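Local coordinates for protein MGS-M5 (PDB 4Q3N) that probably catalyses the NAD-dependent interconversion of pyruvate and L-lactate, as a tetrameric lactate dehydrogenase with a Rossmann-type nucleotide-binding domain, at residues L126-V129 / A130-E133; S144-S147 / L148-R152; L173-H176 / G177-F181; K293-S296 / Q297-S301; I304-K307 / N308-M312. One frame throughout, in Å; residues are numbered along the deposited sequence. Where two conformers were deposited one is given.

Contact 1 (L126-V129 / A130-E133); sequences LAYV and AWKE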
loop_
_atom_site.group_PDB
_atom_site.type_symbol
_atom_site.label_atom_id
_atom_site.label_comp_id
_atom_site.label_asym_id
_atom_site.label_seq_id
_atom_site.Cartn_x
_atom_site.Cartn_y
_atom_site.Cartn_z
ATOM N N LEU A 126 -32.113 11.057 4.362
ATOM C CA LEU A 126 -31.996 10.873 2.921
ATOM C C LEU A 126 -31.663 9.426 2.562
ATOM O O LEU A 126 -32.078 8.937 1.508
ATOM C CB LEU A 126 -30.953 11.847 2.336
ATOM C CG LEU A 126 -31.413 13.321 2.395
ATOM C CD1 LEU A 126 -30.351 14.207 1.775
ATOM C CD2 LEU A 126 -32.830 13.565 1.755
ATOM N N ALA A 127 -30.987 8.724 3.465
ATOM C CA ALA A 127 -30.776 7.282 3.274
ATOM C C ALA A 127 -32.098 6.522 3.331
ATOM O O ALA A 127 -32.358 5.583 2.528
ATOM C CB ALA A 127 -29.766 6.726 4.338
ATOM N N TYR A 128 -32.965 6.917 4.241
ATOM C CA TYR A 128 -34.292 6.299 4.305
ATOM C C TYR A 128 -35.047 6.586 2.997
ATOM O O TYR A 128 -35.734 5.709 2.424
ATOM C CB TYR A 128 -35.082 6.833 5.527
ATOM C CG TYR A 128 -36.424 6.164 5.772
ATOM C CD1 TYR A 128 -37.565 6.597 5.117
ATOM C CD2 TYR A 128 -36.541 5.107 6.671
ATOM C CE1 TYR A 128 -38.798 5.984 5.327
ATOM C CE2 TYR A 128 -37.755 4.501 6.903
ATOM C CZ TYR A 128 -38.883 4.943 6.222
ATOM O OH TYR A 128 -40.089 4.339 6.453
ATOM N N VAL A 129 -34.960 7.837 2.549
ATOM C CA VAL A 129 -35.651 8.225 1.324
ATOM C C VAL A 129 -35.125 7.389 0.163
ATOM O O VAL A 129 -35.899 6.825 -0.605
ATOM C CB VAL A 129 -35.499 9.718 1.029
ATOM C CG1 VAL A 129 -35.990 10.056 -0.416
ATOM C CG2 VAL A 129 -36.329 10.518 2.084
ATOM N N ALA A 130 -33.807 7.296 0.051
ATOM C CA ALA A 130 -33.204 6.527 -1.031
ATOM C C ALA A 130 -33.643 5.065 -0.923
ATOM O O ALA A 130 -33.944 4.417 -1.927
ATOM C CB ALA A 130 -31.676 6.643 -0.986
ATOM N N TRP A 131 -33.717 4.559 0.300
ATOM C CA TRP A 131 -34.127 3.168 0.478
ATOM C C TRP A 131 -35.542 2.952 -0.083
ATOM O O TRP A 131 -35.779 2.068 -0.930
ATOM C CB TRP A 131 -34.042 2.747 1.960
ATOM C CG TRP A 131 -34.778 1.452 2.214
ATOM C CD1 TRP A 131 -34.604 0.264 1.539
ATOM C CD2 TRP A 131 -35.807 1.212 3.185
ATOM N NE1 TRP A 131 -35.462 -0.690 2.037
ATOM C CE2 TRP A 131 -36.225 -0.134 3.030
ATOM C CE3 TRP A 131 -36.419 1.997 4.171
ATOM C CZ2 TRP A 131 -37.241 -0.704 3.816
ATOM C CZ3 TRP A 131 -37.410 1.436 4.948
ATOM C CH2 TRP A 131 -37.820 0.089 4.767
ATOM N N LYS A 132 -36.480 3.787 0.362
ATOM C CA LYS A 132 -37.863 3.679 -0.078
ATOM C C LYS A 132 -38.012 3.876 -1.579
ATOM O O LYS A 132 -38.768 3.182 -2.212
ATOM C CB LYS A 132 -38.743 4.693 0.664
ATOM C CG LYS A 132 -38.835 4.418 2.145
ATOM C CD LYS A 132 -39.274 2.981 2.363
ATOM C CE LYS A 132 -40.710 2.898 2.799
ATOM N NZ LYS A 132 -40.807 3.099 4.265
ATOM N N GLU A 133 -37.298 4.832 -2.156
ATOM C CA GLU A 133 -37.547 5.119 -3.568
ATOM C C GLU A 133 -36.849 4.089 -4.453
ATOM O O GLU A 133 -37.185 3.933 -5.624
ATOM C CB GLU A 133 -37.085 6.526 -3.918
ATOM C CG GLU A 133 -37.817 7.639 -3.125
ATOM C CD GLU A 133 -39.296 7.747 -3.524
ATOM O OE1 GLU A 133 -39.656 7.237 -4.602
ATOM O OE2 GLU A 133 -40.092 8.327 -2.765
#

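Contact 2 (S144-S147 / L148-R152); sequences SGTS and LDTAR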
loop_
_atom_site.group_PDB
_atom_site.type_symbol
_atom_site.label_atom_id
_atom_site.label_comp_id
_atom_site.label_asym_id
_atom_site.label_seq_id
_atom_site.Cartn_x
_atom_site.Cartn_y
_atom_site.Cartn_z
ATOM N N SER A 144 -23.661 7.223 5.128
ATOM C CA SER A 144 -22.381 7.304 5.816
ATOM C C SER A 144 -22.547 7.536 7.341
ATOM O O SER A 144 -21.594 7.296 8.107
ATOM C CB SER A 144 -21.504 8.397 5.204
ATOM O OG SER A 144 -22.165 9.635 5.131
ATOM N N GLY A 145 -23.725 7.998 7.760
ATOM C CA GLY A 145 -24.062 8.039 9.180
ATOM C C GLY A 145 -22.988 8.684 10.043
ATOM O O GLY A 145 -22.472 9.758 9.729
ATOM N N THR A 146 -22.645 8.038 11.143
ATOM C CA THR A 146 -21.721 8.642 12.108
ATOM C C THR A 146 -20.297 8.056 11.950
ATOM O O THR A 146 -19.482 8.078 12.879
ATOM C CB THR A 146 -22.234 8.410 13.541
ATOM O OG1 THR A 146 -22.595 7.035 13.667
ATOM C CG2 THR A 146 -23.515 9.286 13.842
ATOM N N SER A 147 -19.988 7.516 10.773
ATOM C CA SER A 147 -18.627 6.973 10.569
ATOM C C SER A 147 -17.571 8.077 10.740
ATOM O O SER A 147 -16.566 7.889 11.403
ATOM C CB SER A 147 -18.515 6.333 9.166
ATOM O OG SER A 147 -18.908 7.314 8.176
ATOM N N LEU A 148 -17.816 9.261 10.176
ATOM C CA LEU A 148 -16.871 10.380 10.342
ATOM C C LEU A 148 -16.880 10.937 11.771
ATOM O O LEU A 148 -15.824 11.299 12.318
ATOM C CB LEU A 148 -17.200 11.511 9.340
ATOM C CG LEU A 148 -16.443 12.844 9.499
ATOM C CD1 LEU A 148 -14.882 12.682 9.306
ATOM C CD2 LEU A 148 -17.034 13.922 8.606
ATOM N N ASP A 149 -18.059 11.061 12.372
ATOM C CA ASP A 149 -18.115 11.513 13.761
ATOM C C ASP A 149 -17.263 10.573 14.636
ATOM O O ASP A 149 -16.596 10.997 15.566
ATOM C CB ASP A 149 -19.563 11.547 14.290
ATOM C CG ASP A 149 -20.498 12.342 13.368
ATOM O OD1 ASP A 149 -20.523 13.551 13.497
ATOM O OD2 ASP A 149 -21.089 11.764 12.435
ATOM N N THR A 150 -17.348 9.303 14.334
ATOM C CA THR A 150 -16.597 8.265 15.059
ATOM C C THR A 150 -15.064 8.428 14.855
ATOM O O THR A 150 -14.277 8.366 15.824
ATOM C CB THR A 150 -17.060 6.865 14.612
ATOM O OG1 THR A 150 -18.423 6.656 15.090
ATOM C CG2 THR A 150 -16.113 5.756 15.197
ATOM N N ALA A 151 -14.647 8.697 13.623
ATOM C CA ALA A 151 -13.233 8.981 13.371
ATOM C C ALA A 151 -12.781 10.225 14.120
ATOM O O ALA A 151 -11.651 10.305 14.562
ATOM C CB ALA A 151 -12.961 9.164 11.861
ATOM N N ARG A 152 -13.645 11.235 14.216
ATOM C CA ARG A 152 -13.317 12.424 14.973
ATOM C C ARG A 152 -13.131 12.101 16.446
ATOM O O ARG A 152 -12.228 12.600 17.107
ATOM C CB ARG A 152 -14.440 13.488 14.812
ATOM C CG ARG A 152 -14.503 14.056 13.394
ATOM C CD ARG A 152 -15.660 15.086 13.232
ATOM N NE ARG A 152 -15.512 15.857 11.994
ATOM C CZ ARG A 152 -16.548 16.234 11.259
ATOM N NH1 ARG A 152 -17.815 15.899 11.610
ATOM N NH2 ARG A 152 -16.322 16.919 10.179
HETATM O O HOH W 1 -20.093 11.139 10.304
#

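Contact 3 (L173-H176 / G177-F181); sequences LGEH and GDSEF. With ACT (acetate ion), chain J.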
loop_
_atom_site.group_PDB
_atom_site.type_symbol
_atom_site.label_atom_id
_atom_site.label_comp_id
_atom_site.label_asym_id
_atom_site.label_seq_id
_atom_site.Cartn_x
_atom_site.Cartn_y
_atom_site.Cartn_z
ATOM N N LEU A 173 -23.002 7.299 17.992
ATOM C CA LEU A 173 -24.240 6.699 17.517
ATOM C C LEU A 173 -25.324 7.736 17.309
ATOM O O LEU A 173 -25.274 8.860 17.868
ATOM C CB LEU A 173 -24.783 5.644 18.501
ATOM C CG LEU A 173 -23.720 4.545 18.790
ATOM C CD1 LEU A 173 -24.264 3.578 19.816
ATOM C CD2 LEU A 173 -23.359 3.830 17.518
ATOM N N GLY A 174 -26.372 7.303 16.608
ATOM C CA GLY A 174 -27.568 8.141 16.495
ATOM C C GLY A 174 -27.576 8.974 15.227
ATOM O O GLY A 174 -26.972 8.604 14.197
ATOM N N GLU A 175 -28.288 10.104 15.290
ATOM C CA GLU A 175 -28.381 11.023 14.163
ATOM C C GLU A 175 -27.010 11.620 13.876
ATOM O O GLU A 175 -26.325 12.025 14.798
ATOM C CB GLU A 175 -29.377 12.128 14.501
ATOM C CG GLU A 175 -29.444 13.217 13.468
ATOM C CD GLU A 175 -30.123 14.487 14.011
ATOM O OE1 GLU A 175 -30.036 14.779 15.230
ATOM O OE2 GLU A 175 -30.772 15.182 13.203
ATOM N N HIS A 176 -26.583 11.660 12.621
ATOM C CA HIS A 176 -25.393 12.444 12.253
ATOM C C HIS A 176 -25.826 13.934 12.303
ATOM O O HIS A 176 -26.284 14.481 11.320
ATOM C CB HIS A 176 -24.895 12.037 10.865
ATOM C CG HIS A 176 -23.835 12.926 10.275
ATOM N ND1 HIS A 176 -22.567 13.041 10.805
ATOM C CD2 HIS A 176 -23.833 13.680 9.144
ATOM C CE1 HIS A 176 -21.842 13.848 10.051
ATOM N NE2 HIS A 176 -22.589 14.255 9.036
ATOM N N GLY A 177 -25.679 14.573 13.456
ATOM C CA GLY A 177 -26.279 15.910 13.678
ATOM C C GLY A 177 -26.324 16.109 15.177
ATOM O O GLY A 177 -25.644 15.360 15.924
ATOM N N ASP A 178 -27.125 17.073 15.612
ATOM C CA ASP A 178 -27.083 17.603 16.982
ATOM C C ASP A 178 -27.447 16.578 18.048
ATOM O O ASP A 178 -27.046 16.737 19.195
ATOM C CB ASP A 178 -28.024 18.819 17.135
ATOM C CG ASP A 178 -27.602 20.031 16.272
ATOM O OD1 ASP A 178 -26.403 20.156 15.916
ATOM O OD2 ASP A 178 -28.488 20.866 15.954
ATOM N N SER A 179 -28.186 15.532 17.683
ATOM C CA SER A 179 -28.620 14.542 18.684
ATOM C C SER A 179 -27.725 13.279 18.738
ATOM O O SER A 179 -28.014 12.340 19.467
ATOM C CB SER A 179 -30.106 14.166 18.455
ATOM O OG SER A 179 -30.251 13.195 17.409
ATOM N N GLU A 180 -26.609 13.259 18.024
ATOM C CA GLU A 180 -25.666 12.145 18.181
ATOM C C GLU A 180 -25.099 12.064 19.587
ATOM O O GLU A 180 -25.108 13.017 20.327
ATOM C CB GLU A 180 -24.489 12.260 17.242
ATOM C CG GLU A 180 -23.585 13.446 17.612
ATOM C CD GLU A 180 -22.647 13.790 16.489
ATOM O OE1 GLU A 180 -22.839 13.223 15.396
ATOM O OE2 GLU A 180 -21.727 14.597 16.691
ATOM N N PHE A 181 -24.543 10.926 19.948
ATOM C CA PHE A 181 -24.049 10.800 21.312
ATOM C C PHE A 181 -22.922 9.768 21.329
ATOM O O PHE A 181 -22.795 8.949 20.402
ATOM C CB PHE A 181 -25.181 10.382 22.274
ATOM C CG PHE A 181 -25.743 8.996 21.978
ATOM C CD1 PHE A 181 -26.742 8.839 21.015
ATOM C CD2 PHE A 181 -25.252 7.866 22.637
ATOM C CE1 PHE A 181 -27.238 7.579 20.710
ATOM C CE2 PHE A 181 -25.736 6.594 22.355
ATOM C CZ PHE A 181 -26.747 6.441 21.392
HETATM C C ACT J . -20.155 15.875 6.063
HETATM O O ACT J . -19.050 15.579 6.567
HETATM O OXT ACT J . -21.218 15.511 6.687
HETATM C CH3 ACT J . -20.133 16.675 4.779
HETATM O O HOH W 2 -28.965 17.969 13.505
#

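Contact 4 (K293-S296 / Q297-S301); sequences KENS and QLNNS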
loop_
_atom_site.group_PDB
_atom_site.type_symbol
_atom_site.label_atom_id
_atom_site.label_comp_id
_atom_site.label_asym_id
_atom_site.label_seq_id
_atom_site.Cartn_x
_atom_site.Cartn_y
_atom_site.Cartn_z
ATOM N N LYS A 293 -28.760 5.860 30.072
ATOM C CA LYS A 293 -28.571 7.151 29.417
ATOM C C LYS A 293 -28.485 7.020 27.890
ATOM O O LYS A 293 -29.193 7.702 27.160
ATOM C CB LYS A 293 -27.318 7.833 29.961
ATOM C CG LYS A 293 -26.945 9.125 29.248
ATOM C CD LYS A 293 -25.735 9.800 29.907
ATOM C CE LYS A 293 -25.266 11.028 29.102
ATOM N NZ LYS A 293 -24.138 11.798 29.715
ATOM N N GLU A 294 -27.631 6.124 27.407
ATOM C CA GLU A 294 -27.412 5.959 25.958
ATOM C C GLU A 294 -28.681 5.472 25.254
ATOM O O GLU A 294 -29.002 5.891 24.137
ATOM C CB GLU A 294 -26.261 4.956 25.730
ATOM C CG GLU A 294 -24.951 5.469 26.213
ATOM C CD GLU A 294 -23.934 4.353 26.462
ATOM O OE1 GLU A 294 -24.320 3.155 26.467
ATOM O OE2 GLU A 294 -22.757 4.685 26.697
ATOM N N ASN A 295 -29.410 4.569 25.909
ATOM C CA ASN A 295 -30.617 4.059 25.296
ATOM C C ASN A 295 -31.643 5.186 25.129
ATOM O O ASN A 295 -32.330 5.304 24.106
ATOM C CB ASN A 295 -31.211 2.922 26.131
ATOM C CG ASN A 295 -31.992 1.934 25.281
ATOM O OD1 ASN A 295 -31.609 1.627 24.155
ATOM N ND2 ASN A 295 -33.101 1.457 25.804
ATOM N N SER A 296 -31.738 6.003 26.166
ATOM C CA SER A 296 -32.572 7.193 26.118
ATOM C C SER A 296 -32.116 8.129 24.990
ATOM O O SER A 296 -32.941 8.684 24.238
ATOM C CB SER A 296 -32.536 7.902 27.461
ATOM O OG SER A 296 -33.320 9.064 27.408
ATOM N N GLN A 297 -30.811 8.318 24.868
ATOM C CA GLN A 297 -30.303 9.223 23.843
ATOM C C GLN A 297 -30.580 8.649 22.457
ATOM O O GLN A 297 -30.866 9.396 21.524
ATOM C CB GLN A 297 -28.805 9.497 24.035
ATOM C CG GLN A 297 -28.449 10.311 25.318
ATOM C CD GLN A 297 -26.943 10.411 25.464
ATOM O OE1 GLN A 297 -26.243 9.393 25.581
ATOM N NE2 GLN A 297 -26.426 11.615 25.344
ATOM N N LEU A 298 -30.498 7.324 22.304
ATOM C CA LEU A 298 -30.770 6.711 20.996
ATOM C C LEU A 298 -32.266 6.886 20.640
ATOM O O LEU A 298 -32.633 7.271 19.509
ATOM C CB LEU A 298 -30.351 5.211 20.994
ATOM C CG LEU A 298 -30.535 4.582 19.603
ATOM C CD1 LEU A 298 -29.613 5.237 18.578
ATOM C CD2 LEU A 298 -30.380 3.034 19.623
ATOM N N ASN A 299 -33.125 6.653 21.621
ATOM C CA ASN A 299 -34.563 6.889 21.449
ATOM C C ASN A 299 -34.850 8.350 21.034
ATOM O O ASN A 299 -35.634 8.610 20.125
ATOM C CB ASN A 299 -35.337 6.552 22.733
ATOM C CG ASN A 299 -35.399 5.022 23.041
ATOM O OD1 ASN A 299 -35.273 4.175 22.172
ATOM N ND2 ASN A 299 -35.610 4.697 24.304
ATOM N N ASN A 300 -34.185 9.297 21.676
ATOM C CA ASN A 300 -34.410 10.698 21.371
ATOM C C ASN A 300 -34.028 10.962 19.911
ATOM O O ASN A 300 -34.752 11.590 19.152
ATOM C CB ASN A 300 -33.597 11.588 22.306
ATOM C CG ASN A 300 -33.573 13.050 21.858
ATOM O OD1 ASN A 300 -34.618 13.686 21.750
ATOM N ND2 ASN A 300 -32.371 13.583 21.598
ATOM N N SER A 301 -32.876 10.450 19.532
ATOM C CA SER A 301 -32.324 10.650 18.219
ATOM C C SER A 301 -33.257 10.013 17.160
ATOM O O SER A 301 -33.551 10.600 16.121
ATOM C CB SER A 301 -30.923 10.027 18.211
ATOM O OG SER A 301 -30.100 10.663 17.313
#

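Contact 5 (I304-K307 / N308-M312); sequences ILRK and NLDDM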
loop_
_atom_site.group_PDB
_atom_site.type_symbol
_atom_site.label_atom_id
_atom_site.label_comp_id
_atom_site.label_asym_id
_atom_site.label_seq_id
_atom_site.Cartn_x
_atom_site.Cartn_y
_atom_site.Cartn_z
ATOM N N ILE A 304 -36.500 11.983 16.680
ATOM C CA ILE A 304 -36.244 13.205 15.926
ATOM C C ILE A 304 -36.272 12.912 14.424
ATOM O O ILE A 304 -36.903 13.622 13.655
ATOM C CB ILE A 304 -34.868 13.818 16.351
ATOM C CG1 ILE A 304 -35.025 14.484 17.732
ATOM C CG2 ILE A 304 -34.378 14.858 15.319
ATOM C CD1 ILE A 304 -33.698 14.951 18.361
ATOM N N LEU A 305 -35.613 11.831 14.017
ATOM C CA LEU A 305 -35.587 11.428 12.619
ATOM C C LEU A 305 -36.937 10.940 12.157
ATOM O O LEU A 305 -37.399 11.260 11.036
ATOM C CB LEU A 305 -34.522 10.337 12.401
ATOM C CG LEU A 305 -33.073 10.754 12.687
ATOM C CD1 LEU A 305 -32.127 9.516 12.797
ATOM C CD2 LEU A 305 -32.578 11.711 11.586
ATOM N N ARG A 306 -37.626 10.209 13.019
ATOM C CA ARG A 306 -38.952 9.750 12.635
ATOM C C ARG A 306 -39.896 10.964 12.437
ATOM O O ARG A 306 -40.752 10.976 11.534
ATOM C CB ARG A 306 -39.519 8.771 13.674
ATOM C CG ARG A 306 -40.750 8.017 13.184
ATOM C CD ARG A 306 -40.423 7.293 11.865
ATOM N NE ARG A 306 -41.166 7.895 10.772
ATOM C CZ ARG A 306 -41.364 7.348 9.576
ATOM N NH1 ARG A 306 -40.841 6.153 9.276
ATOM N NH2 ARG A 306 -42.117 7.993 8.683
ATOM N N LYS A 307 -39.738 11.995 13.259
ATOM C CA LYS A 307 -40.616 13.180 13.109
ATOM C C LYS A 307 -40.303 13.908 11.786
ATOM O O LYS A 307 -41.219 14.369 11.076
ATOM C CB LYS A 307 -40.439 14.130 14.301
ATOM C CG LYS A 307 -41.258 15.447 14.225
ATOM C CD LYS A 307 -42.753 15.155 14.170
ATOM C CE LYS A 307 -43.567 16.405 14.483
ATOM N NZ LYS A 307 -43.113 17.566 13.648
ATOM N N ASN A 308 -39.005 14.035 11.489
ATOM C CA ASN A 308 -38.552 14.562 10.207
ATOM C C ASN A 308 -39.208 13.795 9.054
ATOM O O ASN A 308 -39.816 14.388 8.187
ATOM C CB ASN A 308 -37.025 14.473 10.075
ATOM C CG ASN A 308 -36.276 15.496 10.930
ATOM O OD1 ASN A 308 -36.829 16.500 11.374
ATOM N ND2 ASN A 308 -35.009 15.223 11.172
ATOM N N LEU A 309 -39.109 12.466 9.067
ATOM C CA LEU A 309 -39.692 11.630 8.010
ATOM C C LEU A 309 -41.206 11.781 7.927
ATOM O O LEU A 309 -41.744 11.869 6.830
ATOM C CB LEU A 309 -39.310 10.133 8.201
ATOM C CG LEU A 309 -37.846 9.757 7.947
ATOM C CD1 LEU A 309 -37.489 8.306 8.415
ATOM C CD2 LEU A 309 -37.413 9.965 6.481
ATOM N N ASP A 310 -41.898 11.799 9.062
ATOM C CA ASP A 310 -43.332 12.039 9.067
ATOM C C ASP A 310 -43.681 13.366 8.369
ATOM O O ASP A 310 -44.615 13.460 7.563
ATOM C CB ASP A 310 -43.878 12.071 10.514
ATOM C CG ASP A 310 -43.901 10.698 11.187
ATOM O OD1 ASP A 310 -43.730 9.670 10.489
ATOM O OD2 ASP A 310 -44.114 10.648 12.420
ATOM N N ASP A 311 -42.926 14.389 8.728
ATOM C CA ASP A 311 -43.142 15.716 8.209
ATOM C C ASP A 311 -42.878 15.769 6.718
ATOM O O ASP A 311 -43.375 16.661 6.050
ATOM C CB ASP A 311 -42.256 16.722 8.939
ATOM C CG ASP A 311 -42.758 17.020 10.337
ATOM O OD1 ASP A 311 -43.929 16.680 10.650
ATOM O OD2 ASP A 311 -41.986 17.613 11.119
ATOM N N MET A 312 -42.106 14.822 6.191
ATOM C CA MET A 312 -41.853 14.773 4.748
ATOM C C MET A 312 -42.841 13.833 4.055
ATOM O O MET A 312 -42.681 13.514 2.885
ATOM C CB MET A 312 -40.426 14.318 4.461
ATOM C CG MET A 312 -39.375 15.228 5.038
ATOM S SD MET A 312 -37.811 14.396 5.337
ATOM C CE MET A 312 -37.290 14.111 3.646
#

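Contact 1 (L126-V129 / A130-E133)
Trp-131 turns the edge of its six-membered ring onto one face of the Tyr-128 ring, a T-shaped pair with centroids 5.4 Å apart and planes at 80°. The touch lies toward the phenol rim, where Trp-131 CZ3 is 3.7 Å from Tyr-128 CE2. In one of its two conformers Lys-132 reaches the same face of the phenol, CG standing 3.5 Å from Tyr-128 CE1. Leu-309 CD1 packs on the opposite face of Tyr-128. The phenol can reach down the helix because its CG is anti to the backbone N (chi1 -174°), and a long flat residue suits this place, its hydroxyl making weak hydrogen bonds to Gln-268 and Arg-306. With an alanine here, the indole edge would probably lose its aromatic face and a gap open between Trp-131 and Leu-309. Beneath the rings, regular i to i+4 bonds run on, such as Lys-132 N to Tyr-128 O at 2.9 Å. Helix 123-134 is the crossover of a beta-alpha-beta unit: Ala-130, small enough for close approach, and branched, space-filling Leu-126 meet Val-118 of strand 115-118 and Ile-100 of helix 89-109, whereas Tyr-128 and Trp-131 lean on Leu-258 of strand 251-258.

Contact 2 (S144-S147 / L148-R152)
Thr-150 reaches back over the first turn of its helix to the carbonyl of Thr-146. Its CB lies 3.2 Å from Thr-146 O; beyond it CG2 stands anti to the backbone N, the branch not used for bonding. OG1 sits beside the backbone N (chi1 -69°), which brings it within 2.8 Å of that same Thr-146 O, to which it donates its proton. The backbone N of Thr-150 bonds to Thr-146 O as well, at 2.9 Å, and the two donors arrive from opposite faces of the carbonyl plane. Ile-172 N supplies a further hydrogen bond to OG1, while the side chain packs on Pro-254. A valine in its place would probably leave Thr-146 O with one grip fewer and the N-H of Ile-172 without its buried acceptor.

Asp-149 turns its carboxylate toward Thr-146 too: OD2 lies 3.2 Å from Thr-146 CA, and a water that donates to Gly-145 O accepts from Asp-149 N at 2.9 Å. In the preceding type II' turn Ser-144 O takes both Ser-147 N, at 3.1 Å, and Ser-147 OG, at 2.7 Å; the small hydroxyl folds back within its own turn. Gly-145 takes the second position of that turn, where its positive phi of 50° favours glycine. The arrangement is the buried start of helix 147-161, and the probable hydrogen bond between His-176 ND1 and Asp-149 OD2 is consistent with the aspartate-histidine pair found in the active site of lactate dehydrogenases.

Contact 3 (L173-H176 / G177-F181)
Leu-173 and Phe-181 form the tight end of this loop. They are an antiparallel hydrogen-bonded pair, with Leu-173 N giving a 2.9 Å bond to Phe-181 O and Phe-181 N returning one to Leu-173 O. Phe-181 has CG between its backbone N and carbonyl carbon (chi1 64°), a torsion that swings the ring back across Leu-173 until CZ is 3.6 Å from Leu-173 CB. Gly-174 follows where a side chain would press on that ring.

Next along, Glu-175 OE1 is gripped twice by Ser-179, through OG at 2.7 Å and more loosely through N at 3.2 Å, the two donors lying on opposite faces of the carboxylate plane. A short serine suits the turn because hydroxyl and amide can serve one oxygen together; its OG probably also bonds to Ser-301 OG.

The solvent side is looser. Asp-178 points outward, its N held by a water 2.9 Å away. Gly-177 lets the chain turn where a CB would strike His-176 O.

His-176, centre of an inverse gamma turn, is by contrast held at the pocket: its backbone N bonds to Asp-124 OD2, ND1 is turned to Asp-149, and NE2 donates to acetate OXT at 3.0 Å, in the ring plane. The Gly-Glu-His-Gly-Asp-Ser sequence is a lactate dehydrogenase signature, so His-176 probably is the family's active-site histidine, and the acetate, probably from the crystallisation liquor, probably marks the substrate pocket.

Contact 4 (K293-S296 / Q297-S301)
Gln-297 crosses Lys-293 obliquely, its OE1 3.7 Å from Lys-293 CG and 3.6 Å from Glu-294 CA. These are packing contacts between a flat amide and the aliphatic part of an extended lysine, two residue types that keep the outer surface of a helix polar while their methylenes pack. The amide plane of Gln-297 lies nearly coplanar with the carboxylate of Glu-294.

Four i to i+4 bonds link the segments: Gln-297 N bonds to Lys-293 O at 2.9 Å, and the carbonyls of Glu-294, Asn-295 and Ser-296 take the N-H groups of Leu-298, Asn-299 and Asn-300 in turn. Asn-299 ND2 also comes within 3.3 Å of Asn-295 O, at too poor an angle to bond.

Side-chain groups find their mates farther off. Glu-294, a buried acid, has OE1 bonded to Ser-185 OG, and its N-H goes to Asn-291 OD1. Asn-295 ND2 donates to Asp-264 OD1. Ser-301 OG takes the N-H of Glu-175, the small hydroxyl fitting a buried seam.

Helix 292-311 is amphipathic here: Leu-298 lies on Ile-271 and Leu-273 of strand 270-278, and Glu-294, Gln-297 and Leu-298 border Phe-181 of strand 181-182.

Contact 5 (I304-K307 / N308-M312)
Arg-306 and Lys-307 each reach one turn forward to an aspartate, making two i to i+4 salt bridges near the end of the long C-terminal helix 292-311. Both basic residues place CG anti to the backbone N and then bend to run forward along the helix. For Arg-306 the bends fall at chi2 (55°) and chi3, which lays the guanidinium beside its own helix with one face over Leu-309 CB, 3.4 Å above the plane. Asp-310 OD1 lies near the guanidinium edge, tilted somewhat from its plane, taking a 2.9 Å bond from Arg-306 NH2 and a weak one from NE at 3.1 Å; the carboxylate is turned 39° from the guanidinium. An arginine suits the place because its several N-H groups serve different partners: NH1 donates to Gln-268 O, and NH2 also pairs with the terminal carboxylate of Tyr-314.

Asn-308 holds CG beside its backbone N and lays its amide against the preceding turn, where ND2 packs 3.5 Å from Ile-304 O without a hydrogen bond. On another side of the helix Leu-305 turns to helix 123-134 and meets Val-125, where its apolar side chain is buried. Past Asp-311 the chain leaves helical angles at Met-312, whose side chain settles against Leu-93 and Ala-97 of helix 89-109.

Lys-307, exposed to solvent, bends again at chi4 (51°), and that brings NZ to the syn lone pair of Asp-311 OD2 at 2.8 Å, with a weaker bond to OD1 at 3.2 Å.

In the fold
Contacts 2 and 3, with centres 10 Å apart, meet at the probable active site, where Asp-149 OD2 approaches His-176 ND1 at 2.5 Å, a probable hydrogen bond. Nearby, Asp-149 OD1 and Glu-180 OE1 come within 3.0 Å, a close pair of acids. Contact 3 also joins the C-terminal helix: Ser-301 OG of contact 4 lies 2.8 Å from Glu-175 N, and contact 5 adds Ile-304 CD1 against Ser-179 CB at 3.7 Å. Farther down that helix, contact 5 meets contact 1, with Met-312 CE 4.0 Å from Val-129 CG2, joining the helix to the nucleotide-binding domain. Contacts 1 and 2 stay about 6 Å apart at their nearest atoms.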